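PDB 3QFW: ribulose-1,5-bisphosphate carboxylase/oxygenase large subunit from Rhodopseudomonas palustris, which is a Rubisco-like protein, probably a magnesium-binding enzyme related to ribulose-bisphosphate carboxylase, whose own reaction may differ from that of Rubisco. Local coordinates for residues Ala230-Gly235 with Ala256-Ala261; Val251-Ala256 with Phe276-Thr281. All blocks are in the same frame, centred on the assembly; numbering follows the deposited sequence.

Contact 1 of 2, residues Ala230-Gly235 with Ala256-Ala261; sequences APMIVG and AMAGAA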
# COMPACT_ATOMS: atom_id res chain seq x y z
N ALA B 230 -1.27 3.27 10.24
CA ALA B 230 -0.35 2.65 9.29
C ALA B 230 -0.64 3.19 7.89
O ALA B 230 -1.59 2.73 7.24
CB ALA B 230 -0.50 1.15 9.32
N PRO B 231 0.15 4.17 7.43
CA PRO B 231 -0.17 4.87 6.17
C PRO B 231 -0.27 3.91 4.99
O PRO B 231 -1.11 4.13 4.10
CB PRO B 231 1.01 5.85 5.99
CG PRO B 231 1.53 6.07 7.42
CD PRO B 231 1.34 4.74 8.10
N MET B 232 0.53 2.86 4.97
CA MET B 232 0.57 1.98 3.81
C MET B 232 -0.61 1.01 3.80
O MET B 232 -0.92 0.41 2.78
CB MET B 232 1.92 1.28 3.67
CG MET B 232 3.12 2.27 3.58
SD MET B 232 3.08 3.41 2.16
CE MET B 232 1.53 4.22 2.40
N ILE B 233 -1.27 0.89 4.95
CA ILE B 233 -2.53 0.16 5.00
C ILE B 233 -3.68 1.01 4.50
O ILE B 233 -4.42 0.60 3.60
CB ILE B 233 -2.86 -0.31 6.42
CG1 ILE B 233 -1.86 -1.36 6.86
CG2 ILE B 233 -4.29 -0.89 6.47
CD1 ILE B 233 -2.04 -1.81 8.27
N VAL B 234 -3.81 2.22 5.05
CA VAL B 234 -5.00 3.02 4.87
C VAL B 234 -4.93 3.93 3.64
O VAL B 234 -5.91 4.58 3.28
CB VAL B 234 -5.27 3.87 6.10
CG1 VAL B 234 -5.26 2.99 7.35
CG2 VAL B 234 -4.20 4.96 6.22
N GLY B 235 -3.77 3.95 2.99
CA GLY B 235 -3.57 4.80 1.84
C GLY B 235 -2.95 6.10 2.29
O GLY B 235 -3.48 6.78 3.18
N ALA B 256 3.33 -0.96 9.04
CA ALA B 256 2.65 -2.13 8.48
C ALA B 256 2.48 -2.00 6.96
O ALA B 256 2.00 -0.98 6.48
CB ALA B 256 1.30 -2.32 9.15
N MET B 257 2.88 -3.04 6.23
CA MET B 257 2.81 -3.11 4.76
C MET B 257 3.78 -2.20 4.00
O MET B 257 3.65 -2.01 2.79
CB MET B 257 1.37 -2.95 4.24
CG MET B 257 0.52 -4.24 4.27
SD MET B 257 1.00 -5.53 3.08
CE MET B 257 0.64 -4.67 1.56
N ALA B 258 4.77 -1.65 4.70
CA ALA B 258 5.74 -0.77 4.06
C ALA B 258 6.75 -1.55 3.23
O ALA B 258 7.49 -0.98 2.44
CB ALA B 258 6.45 0.11 5.10
N GLY B 259 6.80 -2.86 3.42
CA GLY B 259 7.78 -3.68 2.73
C GLY B 259 7.24 -4.34 1.47
O GLY B 259 7.97 -5.01 0.74
N ALA B 260 5.96 -4.13 1.22
CA ALA B 260 5.29 -4.82 0.11
C ALA B 260 5.87 -4.35 -1.22
O ALA B 260 5.96 -5.12 -2.18
CB ALA B 260 3.81 -4.55 0.16
N ALA B 261 6.25 -3.08 -1.28
CA ALA B 261 6.96 -2.54 -2.42
C ALA B 261 8.35 -2.10 -1.95
O ALA B 261 8.54 -1.73 -0.79
CB ALA B 261 6.19 -1.37 -3.01
O HOH W 1 2.36 1.81 6.94
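M232 and A256 carry most of this contact, with I233 adding a smaller share. The CB of M232 rests against two carbonyl oxygens, 3.6 Å from A256 O and 3.8 Å from M257 O. Its CG lies 4.0 Å from A258 CA, in the type I turn that runs from M257 to A260. Chi1 of M232 is -57°, which puts CG anti to the carbonyl carbon. The chain then bends at chi2 and chi3, and its end turns away from residues 256-261. A256 CB meets a second group of carbons. I233 CD1 sits 3.5 Å from A256 CB, a tight carbon pair, and A230 CB is 3.9 Å from A256 CB. No direct hydrogen bond crosses between the segments. A single water bridges them instead. It accepts from M232 N at 2.9 Å and donates to A256 O at 2.9 Å. The backbone N-H of M232, in the first turn of its helix, is thereby tied to the carbonyl of the loop. The contact joins short helix 231-234, just after strand 226-229, to the loop after strand 250-253. On the same chain, M232 and P231 also touch F273 of helix 265-276, and A258 packs on L268 and L269 of that helix.

Contact 2 of 2, residues Val251-Ala256 with Phe276-Thr281; sequences VVAHPA and FGADAT
V251 O accepts two backbone N-H groups, from D279, just before the neighbouring strand, and from A280, its first residue. D279 N lies 2.7 Å from V251 O, in the plane of the carbonyl. A280 N is the longer partner, 3.2 Å from V251 O and tilted out of that plane. The contact pairs the two parallel strands of a beta-alpha-beta unit in the TIM barrel, strand 250-253 and strand 280-284, which helix 265-276 connects. A nearly straight bond, 177° at the hydrogen, continues the ladder from A253 N to A280 O at 2.8 Å. The side chain of D279 adds a further link. Chi1 of -58° sets CG anti to the carbonyl carbon and beside the backbone N. OD2 takes the N-H of V251 at 2.8 Å through its anti lone pair. The V251 and D279 side chains cross at a slant, with V251 CB 3.5 Å from D279 OD2. OD1 is bound by the backbone N of V117 and G118, so both oxygens of this buried carboxylate are satisfied by main-chain donors. This grip probably suits a charged carboxylate. V252 and A280 share one face of the sheet, with V252 CG1 4.2 Å from A280 CB. A253 and T281 share the other. There A253 CB touches A278 CB at 3.7 Å. A253, A278 and T281 all pack on F273 of helix 265-276, and T281 OG1 is bonded to L269 O of the same helix. G277 ends that helix in a Schellman motif before the chain enters the strand. Past the paired residues, P255 CD lies above one H254 face, displaced toward the rim. A256 N donates to H254 ND1 at 3.0 Å, tilted 33° out of the ring plane.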
# COMPACT_ATOMS: atom_id res chain seq x y z
N VAL B 251 0.46 12.41 16.03
CA VAL B 251 0.20 11.37 15.02
C VAL B 251 1.39 10.44 14.90
O VAL B 251 2.46 10.84 14.45
CB VAL B 251 -0.10 11.98 13.65
CG1 VAL B 251 -0.27 10.85 12.59
CG2 VAL B 251 -1.34 12.85 13.73
N VAL B 252 1.19 9.19 15.32
CA VAL B 252 2.27 8.21 15.32
C VAL B 252 2.06 7.29 14.12
O VAL B 252 1.01 6.65 13.99
CB VAL B 252 2.24 7.34 16.59
CG1 VAL B 252 3.43 6.39 16.61
CG2 VAL B 252 2.23 8.22 17.86
N ALA B 253 3.05 7.21 13.24
CA ALA B 253 2.94 6.33 12.08
C ALA B 253 3.53 4.95 12.38
O ALA B 253 4.52 4.83 13.10
CB ALA B 253 3.61 6.97 10.87
N HIS B 254 2.88 3.92 11.83
CA HIS B 254 3.34 2.54 11.93
C HIS B 254 3.67 2.00 10.54
O HIS B 254 3.01 2.35 9.56
CB HIS B 254 2.25 1.66 12.56
CG HIS B 254 2.70 0.27 12.87
ND1 HIS B 254 2.60 -0.77 11.97
CD2 HIS B 254 3.27 -0.26 13.99
CE1 HIS B 254 3.09 -1.87 12.51
NE2 HIS B 254 3.50 -1.59 13.74
N PRO B 255 4.68 1.12 10.44
CA PRO B 255 5.15 0.72 9.11
C PRO B 255 4.46 -0.51 8.49
O PRO B 255 4.98 -1.05 7.53
CB PRO B 255 6.63 0.42 9.36
CG PRO B 255 6.64 -0.15 10.75
CD PRO B 255 5.61 0.69 11.51
N ALA B 256 3.33 -0.96 9.04
CA ALA B 256 2.65 -2.13 8.48
C ALA B 256 2.48 -2.00 6.96
O ALA B 256 2.00 -0.98 6.48
CB ALA B 256 1.30 -2.32 9.15
N PHE B 276 4.25 13.78 5.05
CA PHE B 276 2.80 13.64 5.04
C PHE B 276 2.12 13.94 6.38
O PHE B 276 0.89 14.07 6.42
CB PHE B 276 2.41 12.24 4.54
CG PHE B 276 2.78 12.00 3.10
CD1 PHE B 276 2.82 13.05 2.20
CD2 PHE B 276 3.12 10.73 2.66
CE1 PHE B 276 3.17 12.83 0.86
CE2 PHE B 276 3.48 10.51 1.34
CZ PHE B 276 3.50 11.56 0.44
N GLY B 277 2.90 14.01 7.45
CA GLY B 277 2.40 14.49 8.73
C GLY B 277 2.67 13.67 9.98
O GLY B 277 2.12 13.96 11.04
N ALA B 278 3.50 12.64 9.88
CA ALA B 278 3.77 11.81 11.04
C ALA B 278 4.62 12.59 12.06
O ALA B 278 5.64 13.18 11.71
CB ALA B 278 4.47 10.53 10.63
N ASP B 279 4.19 12.60 13.32
CA ASP B 279 4.98 13.26 14.37
C ASP B 279 5.98 12.29 14.99
O ASP B 279 7.05 12.71 15.47
CB ASP B 279 4.08 13.83 15.45
CG ASP B 279 3.09 14.83 14.90
OD1 ASP B 279 3.53 15.90 14.43
OD2 ASP B 279 1.88 14.55 14.95
N ALA B 280 5.63 11.01 14.99
CA ALA B 280 6.59 9.98 15.36
C ALA B 280 6.48 8.86 14.34
O ALA B 280 5.44 8.68 13.70
CB ALA B 280 6.33 9.45 16.76
N THR B 281 7.56 8.11 14.17
CA THR B 281 7.53 7.06 13.17
C THR B 281 8.20 5.79 13.69
O THR B 281 9.39 5.79 14.06
CB THR B 281 8.09 7.55 11.81
OG1 THR B 281 7.95 6.52 10.83
CG2 THR B 281 9.58 7.96 11.91

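How the contacts relate
The centres of contact 1 and contact 2 lie about 11 Å apart. The two share A256, and their segments alternate along the chain. Contact 1 lies just beyond the C-terminal ends of strands 226-229 and 250-253. It is therefore on the side of the barrel where the active site of a TIM barrel lies, and probably does so here. The contacts also touch directly: P231 CD is 3.3 Å from H254 O, and P231 CG is 4.1 Å from A253 CB. Helix 265-276 links them as well, since it packs against both. N85 of the second subunit packs on I233 and A256, and N90 of that subunit on H254.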